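Local coordinates for protein serine-tRNA ligase (Naegleria fowleri, PDB 6BLJ) that probably attaches serine to its cognate tRNA through an adenylate intermediate, as a class II aminoacyl-tRNA synthetase, and is seen here with AMP bound, at residues A[229-234]-A[361-366]; A[25-30]-A[35-40]; A[64-69]-A[97-102]; A[297-302]-A[346-351]; A[248-253]-A[285-290]. All blocks are in the same frame, centred on the assembly; numbering follows the deposited sequence. Where two conformers were deposited one is given.

Contact 1: A[229-234]-A[361-366]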
# COMPACT_ATOMS: atom_id res chain seq x y z
N GLN A 229 21.01 -21.92 12.33
CA GLN A 229 21.70 -20.66 12.08
C GLN A 229 23.18 -20.78 12.41
O GLN A 229 24.03 -20.33 11.64
CB GLN A 229 21.06 -19.54 12.90
CG GLN A 229 19.67 -19.14 12.45
CD GLN A 229 18.99 -18.31 13.50
OE1 GLN A 229 17.88 -18.61 13.94
NE2 GLN A 229 19.68 -17.27 13.96
N ASN A 230 23.49 -21.34 13.58
CA ASN A 230 24.88 -21.46 14.03
C ASN A 230 25.69 -22.34 13.08
O ASN A 230 26.83 -22.02 12.73
CB ASN A 230 24.89 -22.03 15.45
CG ASN A 230 26.14 -21.68 16.22
OD1 ASN A 230 26.09 -21.45 17.43
ND2 ASN A 230 27.28 -21.66 15.54
N TYR A 231 25.11 -23.48 12.69
CA TYR A 231 25.79 -24.38 11.77
C TYR A 231 25.96 -23.74 10.39
O TYR A 231 27.04 -23.81 9.80
CB TYR A 231 25.00 -25.70 11.67
CG TYR A 231 25.46 -26.63 10.56
CD1 TYR A 231 26.80 -26.97 10.44
CD2 TYR A 231 24.56 -27.17 9.65
CE1 TYR A 231 27.24 -27.82 9.42
CE2 TYR A 231 24.99 -28.04 8.63
CZ TYR A 231 26.34 -28.35 8.53
OH TYR A 231 26.80 -29.18 7.54
N ALA A 232 24.91 -23.09 9.89
CA ALA A 232 24.99 -22.45 8.58
C ALA A 232 26.12 -21.43 8.52
O ALA A 232 26.89 -21.39 7.56
CB ALA A 232 23.66 -21.78 8.24
N ILE A 233 26.23 -20.60 9.56
CA ILE A 233 27.28 -19.58 9.58
C ILE A 233 28.66 -20.23 9.67
O ILE A 233 29.60 -19.82 8.97
CB ILE A 233 27.01 -18.59 10.73
CG1 ILE A 233 25.81 -17.71 10.33
CG2 ILE A 233 28.22 -17.74 11.04
CD1 ILE A 233 25.09 -17.12 11.48
N ASP A 234 28.81 -21.26 10.51
CA ASP A 234 30.08 -21.98 10.56
C ASP A 234 30.40 -22.61 9.20
O ASP A 234 31.53 -22.51 8.71
CB ASP A 234 30.04 -23.07 11.63
CG ASP A 234 30.17 -22.51 13.02
OD1 ASP A 234 30.47 -21.30 13.13
OD2 ASP A 234 30.01 -23.28 13.98
N GLU A 361 23.70 -27.21 -2.04
CA GLU A 361 23.56 -28.65 -2.19
C GLU A 361 24.35 -29.40 -1.13
O GLU A 361 23.83 -30.33 -0.50
CB GLU A 361 24.03 -29.08 -3.58
CG GLU A 361 23.09 -28.70 -4.71
CD GLU A 361 23.47 -29.42 -5.98
OE1 GLU A 361 23.27 -30.65 -6.03
OE2 GLU A 361 23.99 -28.77 -6.92
N ALA A 362 25.63 -29.03 -0.92
CA ALA A 362 26.41 -29.67 0.13
C ALA A 362 25.77 -29.46 1.50
O ALA A 362 25.80 -30.35 2.36
CB ALA A 362 27.85 -29.14 0.13
N PHE A 363 25.16 -28.29 1.71
CA PHE A 363 24.51 -28.04 2.99
C PHE A 363 23.37 -29.03 3.23
O PHE A 363 23.30 -29.67 4.28
CB PHE A 363 24.00 -26.60 3.06
CG PHE A 363 23.44 -26.21 4.42
CD1 PHE A 363 24.28 -25.98 5.49
CD2 PHE A 363 22.07 -26.07 4.60
CE1 PHE A 363 23.76 -25.61 6.73
CE2 PHE A 363 21.55 -25.70 5.84
CZ PHE A 363 22.40 -25.48 6.91
N TYR A 364 22.46 -29.16 2.25
CA TYR A 364 21.31 -30.05 2.45
C TYR A 364 21.70 -31.52 2.40
O TYR A 364 21.08 -32.34 3.11
CB TYR A 364 20.20 -29.71 1.44
CG TYR A 364 19.61 -28.37 1.82
CD1 TYR A 364 18.74 -28.28 2.91
CD2 TYR A 364 20.01 -27.20 1.19
CE1 TYR A 364 18.25 -27.06 3.34
CE2 TYR A 364 19.50 -25.95 1.60
CZ TYR A 364 18.63 -25.90 2.68
OH TYR A 364 18.12 -24.71 3.12
N GLN A 365 22.70 -31.89 1.61
CA GLN A 365 23.22 -33.25 1.74
C GLN A 365 23.71 -33.50 3.17
O GLN A 365 23.47 -34.57 3.72
CB GLN A 365 24.35 -33.52 0.74
CG GLN A 365 23.91 -33.57 -0.71
CD GLN A 365 25.10 -33.47 -1.64
OE1 GLN A 365 26.20 -33.84 -1.27
NE2 GLN A 365 24.88 -32.96 -2.85
N SER A 366 24.40 -32.53 3.78
CA SER A 366 24.89 -32.76 5.13
C SER A 366 23.74 -32.93 6.12
O SER A 366 23.90 -33.60 7.14
CB SER A 366 25.82 -31.64 5.60
OG SER A 366 25.09 -30.47 5.99
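Tyr231 and Phe363 make the tight part of this contact. Tyr231 CE2 comes to 3.3 Å from Phe363 CE1. The two ring planes are tilted by only 23°, but the rings have slid past each other, with centroids 5.2 Å apart. They barely overlap, and CE2 and CE1 approach obliquely. Both side chains have CG opposite the backbone N (chi1 170° in Tyr231, -174° in Phe363), which sends the rings in between the helices. The two rings fill the space between local axes of 229-234 and 361-366 that pass 11.8 Å apart. Ala232 adds a looser touch, its CB 4.1 Å from Phe363 CE1.

The polar end lies at the more open side, where Ser366 is partly exposed. Ser366 OG sits at the edge of the tyrosine ring, 2.6 Å from Tyr231 OH. Ser366 OG donates to Phe363 O one turn back, at 2.6 Å. The phenol thus meets a hydroxyl already tied to the last turn of its helix.

Helix 220-238 lies at the subunit interface and probably corresponds to the motif 1 helix of class II synthetases. Its Asn230 bonds to Asn230 of the second subunit. Phe235 meets Phe363 edge-to-face. Val470, Leu471 and Tyr474 touch Tyr231. Beneath, Ala232 and Phe363 rest on Thr446 of strand 436-447, and Ala232 also on Ile336 of strand 332-342.

Contact 2: A[25-30]-A[35-40]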
# COMPACT_ATOMS: atom_id res chain seq x y z
N ILE A 25 19.92 -9.32 -29.93
CA ILE A 25 20.13 -10.05 -28.69
C ILE A 25 19.17 -9.56 -27.62
O ILE A 25 18.62 -10.35 -26.84
CB ILE A 25 21.60 -9.90 -28.25
CG1 ILE A 25 22.50 -10.76 -29.13
CG2 ILE A 25 21.80 -10.29 -26.78
CD1 ILE A 25 23.94 -10.51 -28.90
N ILE A 26 18.95 -8.25 -27.56
CA ILE A 26 18.04 -7.67 -26.57
C ILE A 26 16.59 -8.01 -26.92
O ILE A 26 15.77 -8.27 -26.02
CB ILE A 26 18.25 -6.15 -26.46
CG1 ILE A 26 19.75 -5.83 -26.44
CG2 ILE A 26 17.58 -5.62 -25.20
CD1 ILE A 26 20.08 -4.33 -26.44
N ARG A 27 16.24 -7.99 -28.21
CA ARG A 27 14.89 -8.39 -28.59
C ARG A 27 14.64 -9.85 -28.21
O ARG A 27 13.59 -10.18 -27.66
CB ARG A 27 14.66 -8.18 -30.08
CG ARG A 27 14.59 -6.71 -30.47
CD ARG A 27 14.12 -6.52 -31.90
NE ARG A 27 14.51 -5.21 -32.40
CZ ARG A 27 15.62 -4.99 -33.11
NH1 ARG A 27 16.43 -5.99 -33.42
NH2 ARG A 27 15.90 -3.76 -33.51
N GLU A 28 15.62 -10.71 -28.49
CA GLU A 28 15.47 -12.12 -28.15
C GLU A 28 15.34 -12.31 -26.65
O GLU A 28 14.54 -13.14 -26.19
CB GLU A 28 16.66 -12.91 -28.71
CG GLU A 28 16.45 -14.42 -28.72
CD GLU A 28 15.27 -14.85 -29.60
OE1 GLU A 28 14.62 -15.86 -29.26
OE2 GLU A 28 15.00 -14.18 -30.62
N SER A 29 16.09 -11.55 -25.85
CA SER A 29 15.97 -11.65 -24.40
C SER A 29 14.58 -11.21 -23.94
O SER A 29 13.98 -11.84 -23.07
CB SER A 29 17.06 -10.82 -23.70
OG SER A 29 17.02 -10.95 -22.28
N GLN A 30 14.04 -10.16 -24.57
CA GLN A 30 12.70 -9.70 -24.23
C GLN A 30 11.65 -10.75 -24.59
O GLN A 30 10.68 -10.96 -23.85
CB GLN A 30 12.41 -8.37 -24.93
CG GLN A 30 13.20 -7.21 -24.36
CD GLN A 30 12.79 -6.88 -22.94
OE1 GLN A 30 13.43 -7.30 -21.98
NE2 GLN A 30 11.71 -6.11 -22.79
N ALA A 35 8.23 -10.29 -22.45
CA ALA A 35 8.12 -8.90 -22.06
C ALA A 35 7.95 -8.02 -23.31
O ALA A 35 7.74 -8.51 -24.43
CB ALA A 35 9.33 -8.47 -21.22
N ASP A 36 8.03 -6.71 -23.12
CA ASP A 36 7.74 -5.77 -24.20
C ASP A 36 8.96 -5.70 -25.12
O ASP A 36 9.98 -5.10 -24.77
CB ASP A 36 7.38 -4.41 -23.62
CG ASP A 36 6.91 -3.42 -24.67
OD1 ASP A 36 6.88 -3.76 -25.88
OD2 ASP A 36 6.56 -2.29 -24.28
N VAL A 37 8.85 -6.33 -26.29
CA VAL A 37 9.95 -6.33 -27.26
C VAL A 37 10.16 -4.94 -27.86
O VAL A 37 11.28 -4.59 -28.25
CB VAL A 37 9.69 -7.39 -28.35
CG1 VAL A 37 10.83 -7.42 -29.37
CG2 VAL A 37 9.52 -8.77 -27.73
N THR A 38 9.09 -4.14 -27.97
CA THR A 38 9.20 -2.83 -28.62
C THR A 38 10.10 -1.87 -27.86
O THR A 38 10.49 -0.84 -28.43
CB THR A 38 7.84 -2.16 -28.77
OG1 THR A 38 7.38 -1.72 -27.49
CG2 THR A 38 6.82 -3.12 -29.38
N LEU A 39 10.40 -2.14 -26.59
CA LEU A 39 11.30 -1.25 -25.85
C LEU A 39 12.66 -1.14 -26.53
O LEU A 39 13.32 -0.10 -26.42
CB LEU A 39 11.47 -1.73 -24.41
CG LEU A 39 10.22 -1.76 -23.53
CD1 LEU A 39 10.56 -2.36 -22.18
CD2 LEU A 39 9.63 -0.38 -23.38
N VAL A 40 13.09 -2.18 -27.23
CA VAL A 40 14.40 -2.15 -27.87
C VAL A 40 14.42 -1.10 -28.98
O VAL A 40 15.30 -0.23 -29.02
CB VAL A 40 14.76 -3.55 -28.40
CG1 VAL A 40 16.11 -3.55 -29.12
CG2 VAL A 40 14.78 -4.57 -27.24
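Ala35 N donates to Gln30 O over 2.9 Å, with a nearly straight N-H...O angle of 171°. The chain turns back here on the helix it has just left. Ala35 CB also lies beside the amide of Gln30.

At Asp36 the backbone O accepts from Gln30 NE2 at 2.8 Å. Gln30 is bent at chi2 (-66°), which folds its amide over to the turn. The oxygen lies in the plane of that amide, but the nitrogen stands well above the carbonyl plane of Asp36. Asp36 OD1 in turn accepts from Thr38 OG1 and, in a weak capping bond, from Thr38 N.

A short turn here joins helix 23-32 to helix 38-76, the first helix of the long tRNA-binding arm of seryl-tRNA synthetases.

Val37 packs its two methyls against two residues about one turn apart on the first helix: Val37 CG1 is 4.0 Å from Arg27 CB, and CG2 reaches Gln30 CB. Leu39 CD1 touches the Gln30 amide. Val40 spreads its branches too. Val40 CG2 meets Ile26 CG2 at 3.6 Å, while CG1 lies over one face of the Arg27 guanidinium, whose nitrogens bridge to Asp41 and Glu24.

Contact 3: A[64-69]-A[97-102]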
# COMPACT_ATOMS: atom_id res chain seq x y z
N THR A 64 28.95 30.90 -32.92
CA THR A 64 29.74 31.73 -32.03
C THR A 64 31.08 32.08 -32.66
O THR A 64 31.48 33.25 -32.72
CB THR A 64 29.95 31.00 -30.70
OG1 THR A 64 28.68 30.73 -30.11
CG2 THR A 64 30.74 31.87 -29.75
N GLY A 65 31.79 31.06 -33.16
CA GLY A 65 33.09 31.28 -33.76
C GLY A 65 33.01 32.07 -35.06
O GLY A 65 33.87 32.90 -35.34
N ILE A 66 31.97 31.81 -35.86
CA ILE A 66 31.80 32.55 -37.10
C ILE A 66 31.64 34.04 -36.81
O ILE A 66 32.18 34.90 -37.53
CB ILE A 66 30.61 32.00 -37.91
CG1 ILE A 66 30.88 30.55 -38.31
CG2 ILE A 66 30.34 32.88 -39.13
CD1 ILE A 66 29.73 29.91 -39.05
N ILE A 67 30.94 34.38 -35.73
CA ILE A 67 30.73 35.79 -35.41
C ILE A 67 32.03 36.40 -34.89
O ILE A 67 32.43 37.50 -35.32
CB ILE A 67 29.59 35.96 -34.40
CG1 ILE A 67 28.23 35.58 -35.01
CG2 ILE A 67 29.56 37.40 -33.89
CD1 ILE A 67 27.09 35.52 -33.99
N SER A 68 32.71 35.71 -33.96
CA SER A 68 33.90 36.31 -33.36
C SER A 68 35.01 36.50 -34.38
O SER A 68 35.77 37.47 -34.28
CB SER A 68 34.39 35.44 -32.19
OG SER A 68 34.38 34.07 -32.54
N LYS A 69 35.12 35.60 -35.36
CA LYS A 69 36.13 35.77 -36.40
C LYS A 69 35.83 37.00 -37.25
O LYS A 69 36.74 37.78 -37.58
CB LYS A 69 36.22 34.53 -37.29
CG LYS A 69 37.13 34.74 -38.52
CD LYS A 69 38.11 33.59 -38.74
CE LYS A 69 38.99 33.85 -39.97
NZ LYS A 69 39.76 35.13 -39.90
N ALA A 97 19.11 31.33 -40.76
CA ALA A 97 19.18 31.71 -42.17
C ALA A 97 20.43 32.52 -42.48
O ALA A 97 20.81 32.61 -43.65
CB ALA A 97 17.92 32.48 -42.58
N LEU A 98 21.09 33.10 -41.47
CA LEU A 98 22.27 33.92 -41.70
C LEU A 98 23.55 33.11 -41.84
O LEU A 98 24.56 33.63 -42.33
CB LEU A 98 22.47 34.94 -40.57
CG LEU A 98 21.63 36.22 -40.50
CD1 LEU A 98 20.16 35.91 -40.27
CD2 LEU A 98 22.15 37.12 -39.38
N PHE A 99 23.55 31.84 -41.42
CA PHE A 99 24.79 31.09 -41.29
C PHE A 99 24.89 29.94 -42.28
O PHE A 99 25.68 29.01 -42.07
CB PHE A 99 24.93 30.59 -39.85
CG PHE A 99 25.14 31.70 -38.85
CD1 PHE A 99 26.40 32.24 -38.65
CD2 PHE A 99 24.06 32.24 -38.15
CE1 PHE A 99 26.60 33.29 -37.75
CE2 PHE A 99 24.25 33.29 -37.25
CZ PHE A 99 25.52 33.80 -37.04
N THR A 100 24.13 29.98 -43.37
CA THR A 100 24.37 29.06 -44.47
C THR A 100 25.57 29.54 -45.27
O THR A 100 25.89 30.73 -45.28
CB THR A 100 23.16 28.94 -45.38
OG1 THR A 100 22.97 30.17 -46.09
CG2 THR A 100 21.91 28.61 -44.59
N LYS A 101 26.25 28.61 -45.94
CA LYS A 101 27.40 29.00 -46.75
C LYS A 101 27.00 30.05 -47.78
O LYS A 101 27.72 31.03 -47.99
CB LYS A 101 28.01 27.77 -47.44
N GLU A 102 25.83 29.88 -48.41
CA GLU A 102 25.39 30.85 -49.41
C GLU A 102 25.08 32.20 -48.78
O GLU A 102 25.45 33.25 -49.33
CB GLU A 102 24.17 30.31 -50.16
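Phe99 has CG opposite its own carbonyl carbon (chi1 -67°), and this points the ring at Ile66 and Ile67. Ile67 has CG1 in the same relation to its carbonyl carbon, with the chain extended on to CD1 (chi2 171°). That extension carries the end of Ile67 towards the ring, although the residue is set to one side on its helix.

The phenylalanine offers its edge. Both isoleucines lie near the ring plane and meet its rim, not its faces. Ile66 comes in with the CG2 branch, 4.0 Å from Phe99 CE1. Its CD1 reaches round to Phe99 CD1. Ile67 uses the other branch: its CG1 is 3.8 Å from Phe99 CZ, with CD1 equally near that atom. The rim from CD1 to CZ is therefore shared between two consecutive residues of one helix. The side chain of Ile67 runs at about a right angle to that of Phe99, whereas Ile66 slides past it. The contact is small and wholly apolar. Phe99 and Ile67 are buried, and Ile66 stays partly exposed.

The site is about 51 Å from the centre of the chain, far out on the antiparallel helical arm. As in its relatives, the arm probably contacts the long variable arm of the tRNA. Here Phe63 of helix 38-76 stacks on Phe99. On the partner helix 114-147, Leu120, Ser121 and Ile124 pack on Ile67, and Ile129 packs on Thr64.

Contact 4: A[297-302]-A[346-351]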
# COMPACT_ATOMS: atom_id res chain seq x y z
N PHE A 297 36.25 -1.76 -6.90
CA PHE A 297 37.08 -2.90 -6.54
C PHE A 297 37.97 -3.35 -7.69
O PHE A 297 37.52 -3.43 -8.84
CB PHE A 297 36.22 -4.08 -6.06
CG PHE A 297 35.39 -3.77 -4.84
CD1 PHE A 297 35.99 -3.67 -3.59
CD2 PHE A 297 34.02 -3.62 -4.94
CE1 PHE A 297 35.22 -3.40 -2.46
CE2 PHE A 297 33.24 -3.35 -3.81
CZ PHE A 297 33.85 -3.24 -2.57
N ASP A 298 39.23 -3.64 -7.37
CA ASP A 298 40.20 -4.19 -8.30
C ASP A 298 40.06 -5.70 -8.41
O ASP A 298 39.49 -6.36 -7.53
CB ASP A 298 41.63 -3.89 -7.84
CG ASP A 298 42.06 -2.50 -8.19
OD1 ASP A 298 41.61 -1.98 -9.23
OD2 ASP A 298 42.85 -1.92 -7.41
N GLU A 299 40.64 -6.25 -9.47
CA GLU A 299 40.69 -7.70 -9.64
C GLU A 299 41.30 -8.36 -8.41
O GLU A 299 40.86 -9.43 -7.99
CB GLU A 299 41.49 -8.06 -10.90
CG GLU A 299 41.47 -9.53 -11.23
CD GLU A 299 40.11 -9.98 -11.71
OE1 GLU A 299 39.38 -9.14 -12.27
OE2 GLU A 299 39.75 -11.16 -11.52
N SER A 300 42.33 -7.73 -7.84
CA SER A 300 43.00 -8.28 -6.67
C SER A 300 42.11 -8.30 -5.44
O SER A 300 42.40 -9.05 -4.50
CB SER A 300 44.27 -7.48 -6.37
OG SER A 300 43.95 -6.18 -5.89
N GLU A 301 41.04 -7.51 -5.42
CA GLU A 301 40.12 -7.41 -4.29
C GLU A 301 38.86 -8.25 -4.49
O GLU A 301 37.93 -8.13 -3.69
CB GLU A 301 39.72 -5.96 -4.05
CG GLU A 301 40.89 -5.04 -3.78
CD GLU A 301 40.50 -3.57 -3.84
OE1 GLU A 301 39.95 -3.14 -4.87
OE2 GLU A 301 40.76 -2.85 -2.85
N LEU A 302 38.80 -9.07 -5.53
CA LEU A 302 37.62 -9.84 -5.84
C LEU A 302 38.00 -11.31 -5.95
O LEU A 302 39.13 -11.63 -6.32
CB LEU A 302 36.98 -9.35 -7.15
CG LEU A 302 36.45 -7.91 -7.13
CD1 LEU A 302 36.30 -7.35 -8.53
CD2 LEU A 302 35.09 -7.85 -6.39
N ASP A 346 35.98 -13.14 -17.69
CA ASP A 346 36.33 -14.56 -17.80
C ASP A 346 35.29 -15.50 -17.17
O ASP A 346 35.65 -16.50 -16.54
CB ASP A 346 37.70 -14.83 -17.19
CG ASP A 346 38.80 -14.04 -17.87
OD1 ASP A 346 38.68 -13.78 -19.08
OD2 ASP A 346 39.77 -13.68 -17.18
N ASN A 347 34.01 -15.21 -17.37
CA ASN A 347 32.91 -16.05 -16.88
C ASN A 347 33.02 -16.36 -15.38
O ASN A 347 32.43 -17.33 -14.90
CB ASN A 347 32.82 -17.37 -17.67
CG ASN A 347 32.15 -17.19 -19.01
OD1 ASN A 347 31.21 -16.41 -19.16
ND2 ASN A 347 32.63 -17.92 -20.02
N LYS A 348 33.71 -15.51 -14.61
CA LYS A 348 33.87 -15.77 -13.19
C LYS A 348 32.54 -15.75 -12.45
O LYS A 348 32.33 -16.55 -11.53
CB LYS A 348 34.82 -14.75 -12.55
CG LYS A 348 36.24 -15.27 -12.44
CD LYS A 348 37.25 -14.17 -12.54
CE LYS A 348 38.64 -14.78 -12.66
NZ LYS A 348 39.66 -13.72 -12.67
N SER A 349 31.62 -14.86 -12.84
CA SER A 349 30.35 -14.84 -12.12
C SER A 349 29.56 -16.12 -12.37
O SER A 349 28.88 -16.62 -11.46
CB SER A 349 29.54 -13.59 -12.48
OG SER A 349 29.10 -13.61 -13.82
N TRP A 350 29.67 -16.69 -13.59
CA TRP A 350 29.02 -17.97 -13.90
C TRP A 350 29.68 -19.12 -13.15
O TRP A 350 29.00 -20.06 -12.72
CB TRP A 350 29.02 -18.20 -15.42
CG TRP A 350 28.15 -17.17 -16.06
CD1 TRP A 350 28.55 -16.14 -16.87
CD2 TRP A 350 26.75 -16.99 -15.84
NE1 TRP A 350 27.46 -15.36 -17.20
CE2 TRP A 350 26.35 -15.86 -16.57
CE3 TRP A 350 25.78 -17.69 -15.10
CZ2 TRP A 350 25.03 -15.41 -16.59
CZ3 TRP A 350 24.47 -17.25 -15.12
CH2 TRP A 350 24.11 -16.11 -15.85
N GLU A 351 31.01 -19.08 -13.00
CA GLU A 351 31.66 -20.07 -12.15
C GLU A 351 31.22 -19.92 -10.69
O GLU A 351 31.02 -20.92 -9.98
CB GLU A 351 33.18 -19.95 -12.29
CG GLU A 351 33.68 -20.32 -13.68
CD GLU A 351 35.13 -19.95 -13.91
OE1 GLU A 351 35.80 -19.49 -12.96
OE2 GLU A 351 35.61 -20.10 -15.06
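Glu299 and Lys348 meet through their charged ends, which come from opposite directions. The salt bridge runs from Lys348 NZ to Glu299 OE2 at 2.8 Å. It is the one close contact between the segments, and both of its residues are partly exposed at the surface of the catalytic domain. The ammonium approaches from above the carboxylate plane, 36° out of it. The lysine chain is extended beyond CG, and this gives it the reach to span the gap. The glutamate is bent at chi2 (70°), which turns its carboxylate to the lysine. A further charge is close by: Asp346 OD2 is 6.2 Å from Glu299 OE2. The lysine probably eases the repulsion between these two acids.

Hydrogen bonds fix the other half of the glutamate. Its OE1 is bound by Tyr425 OH and by Ser343 OG, while OE2 serves the lysine. The carboxylate is thus held at both oxygens, and its rotation is restricted.

The two segments flank strands 304-313 and 332-342, which probably form motif 2 of the class II fold. Segment 297-302 leads into the first strand, and 346-351 opens the helix that follows the second.

Within 297-302, hydrogen bonds shape the short 3-10 turn. Glu301 OE1 accepts from Asp298 N at 2.6 Å in an almost linear bond, using its anti lone pair. Glu301 N returns a bond to Asp298 O at 2.9 Å.

Side-chain packing adds two neighbours. Lys348 rests on Ser343, and Leu302 packs on Val341, which seats segment 297-302 against strand 332-342.

Contact 5: A[248-253]-A[285-290]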
# COMPACT_ATOMS: atom_id res chain seq x y z
N PHE A 248 17.89 -4.50 9.86
CA PHE A 248 16.64 -5.06 9.37
C PHE A 248 15.73 -3.97 8.79
O PHE A 248 14.65 -4.31 8.28
CB PHE A 248 15.89 -5.81 10.50
CG PHE A 248 16.66 -6.98 11.13
CD1 PHE A 248 17.88 -7.41 10.63
CD2 PHE A 248 16.14 -7.65 12.24
CE1 PHE A 248 18.59 -8.48 11.23
CE2 PHE A 248 16.83 -8.72 12.84
CZ PHE A 248 18.05 -9.13 12.34
N PHE A 249 16.13 -2.69 8.91
CA PHE A 249 15.52 -1.50 8.32
C PHE A 249 16.36 -1.00 7.15
O PHE A 249 17.58 -0.98 7.25
CB PHE A 249 15.56 -0.25 9.23
CG PHE A 249 14.90 -0.37 10.53
CD1 PHE A 249 13.82 -1.19 10.73
CD2 PHE A 249 15.37 0.42 11.59
CE1 PHE A 249 13.21 -1.24 11.97
CE2 PHE A 249 14.77 0.36 12.82
CZ PHE A 249 13.69 -0.47 13.01
N MET A 250 15.71 -0.43 6.14
CA MET A 250 16.44 0.34 5.14
C MET A 250 15.66 1.60 4.81
O MET A 250 14.42 1.56 4.76
CB MET A 250 16.68 -0.47 3.87
CG MET A 250 17.74 -1.55 4.01
SD MET A 250 17.93 -2.47 2.47
CE MET A 250 18.68 -1.25 1.39
N THR A 251 16.35 2.71 4.58
CA THR A 251 15.62 3.88 4.12
C THR A 251 15.04 3.60 2.74
O THR A 251 15.55 2.74 1.99
CB THR A 251 16.52 5.13 4.05
OG1 THR A 251 17.42 5.00 2.95
CG2 THR A 251 17.34 5.28 5.34
N LYS A 252 13.96 4.30 2.41
CA LYS A 252 13.29 4.04 1.14
C LYS A 252 14.20 4.35 -0.04
O LYS A 252 14.23 3.60 -1.02
CB LYS A 252 11.98 4.82 1.08
CG LYS A 252 10.98 4.33 2.14
CD LYS A 252 9.52 4.50 1.75
CE LYS A 252 8.62 3.74 2.73
NZ LYS A 252 7.17 4.04 2.55
N GLU A 253 14.98 5.43 0.04
CA GLU A 253 15.85 5.71 -1.09
C GLU A 253 16.92 4.64 -1.25
O GLU A 253 17.32 4.36 -2.39
CB GLU A 253 16.45 7.11 -0.96
CG GLU A 253 15.43 8.24 -1.20
CD GLU A 253 14.62 8.07 -2.50
OE1 GLU A 253 15.22 7.83 -3.57
OE2 GLU A 253 13.38 8.17 -2.44
N GLU A 285 20.03 -9.85 1.51
CA GLU A 285 20.65 -9.46 0.25
C GLU A 285 20.43 -7.97 -0.05
O GLU A 285 21.29 -7.32 -0.67
CB GLU A 285 20.09 -10.35 -0.86
CG GLU A 285 20.60 -10.01 -2.22
CD GLU A 285 19.51 -9.46 -3.08
OE1 GLU A 285 18.49 -10.17 -3.27
OE2 GLU A 285 19.66 -8.31 -3.54
N GLN A 286 19.29 -7.42 0.40
CA GLN A 286 19.01 -6.01 0.15
C GLN A 286 19.99 -5.08 0.87
O GLN A 286 20.58 -4.20 0.21
CB GLN A 286 17.54 -5.71 0.49
CG GLN A 286 16.56 -6.31 -0.56
CD GLN A 286 15.12 -6.45 -0.04
OE1 GLN A 286 14.87 -6.42 1.17
NE2 GLN A 286 14.18 -6.60 -0.96
N PRO A 287 20.20 -5.17 2.20
CA PRO A 287 21.20 -4.29 2.82
C PRO A 287 22.63 -4.63 2.44
O PRO A 287 23.48 -3.73 2.39
CB PRO A 287 20.96 -4.48 4.33
CG PRO A 287 20.31 -5.85 4.45
CD PRO A 287 19.44 -5.94 3.21
N ILE A 288 22.94 -5.90 2.18
CA ILE A 288 24.31 -6.24 1.81
C ILE A 288 24.65 -5.66 0.44
O ILE A 288 25.79 -5.24 0.19
CB ILE A 288 24.53 -7.76 1.87
CG1 ILE A 288 24.40 -8.27 3.32
CG2 ILE A 288 25.92 -8.13 1.32
CD1 ILE A 288 24.38 -9.78 3.43
N ALA A 289 23.68 -5.65 -0.48
CA ALA A 289 23.88 -4.96 -1.75
C ALA A 289 24.11 -3.47 -1.54
O ALA A 289 25.07 -2.90 -2.06
CB ALA A 289 22.67 -5.19 -2.68
N ALA A 290 23.24 -2.83 -0.74
CA ALA A 290 23.38 -1.39 -0.53
C ALA A 290 24.69 -1.05 0.17
O ALA A 290 25.24 0.04 -0.04
CB ALA A 290 22.18 -0.86 0.28
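Met250 faces Pro287 where strand 249-251 passes helix 285-290, their local axes 9.4 Å apart at an angle of 48°. Met250 carries the whole contact from the strand side. Its chain runs out straight through chi2 and then bends at chi3 (69°), so that SD and CE lie along the short helix. Met250 SD sits 3.5 Å from Pro287 N and 3.7 Å from Gln286 C. It therefore lies against the peptide link between these residues. The proline ring adds Pro287 CD, 3.9 Å from Met250 SD. The terminal Met250 CE goes further along the helix, to 3.7 Å from Ala290 CB, and also reaches Gln286 O. Gln286 CB lies 3.8 Å from Met250 SD. The Gln286 amide is engaged elsewhere, with OE1 accepting from Ala282 N.

All four residues are buried, and the side chain of Gln286 lies about 8 Å from the bound AMP. Strand 249-251 pairs antiparallel with strand 278-280 and passes at Thr251 into helix 252-256. On the other side of helix 285-290, Phe339 of strand 332-342 packs on Ile288 and Ala289. Val209 of the second subunit covers Met250 and Ala290, which places the contact at the dimer interface.

In the fold
From the N terminus, contact 2 comes first and closes the shortest loop, a turn at the root of the arm. Helix 38-76 then runs out to contact 3, about 44 Å away between centres, where the link between the two arm helices folds back. Both loops are complete before contact 1 opens on helix 220-238. Contact 1 closes only at the end of helix 348-366. Contacts 5 and 4 are nested inside it, one after the other, and no loops cross. Contact 4 holds the start of helix 348-366 and contact 1 its end. Contacts 1 and 5 both border the second subunit.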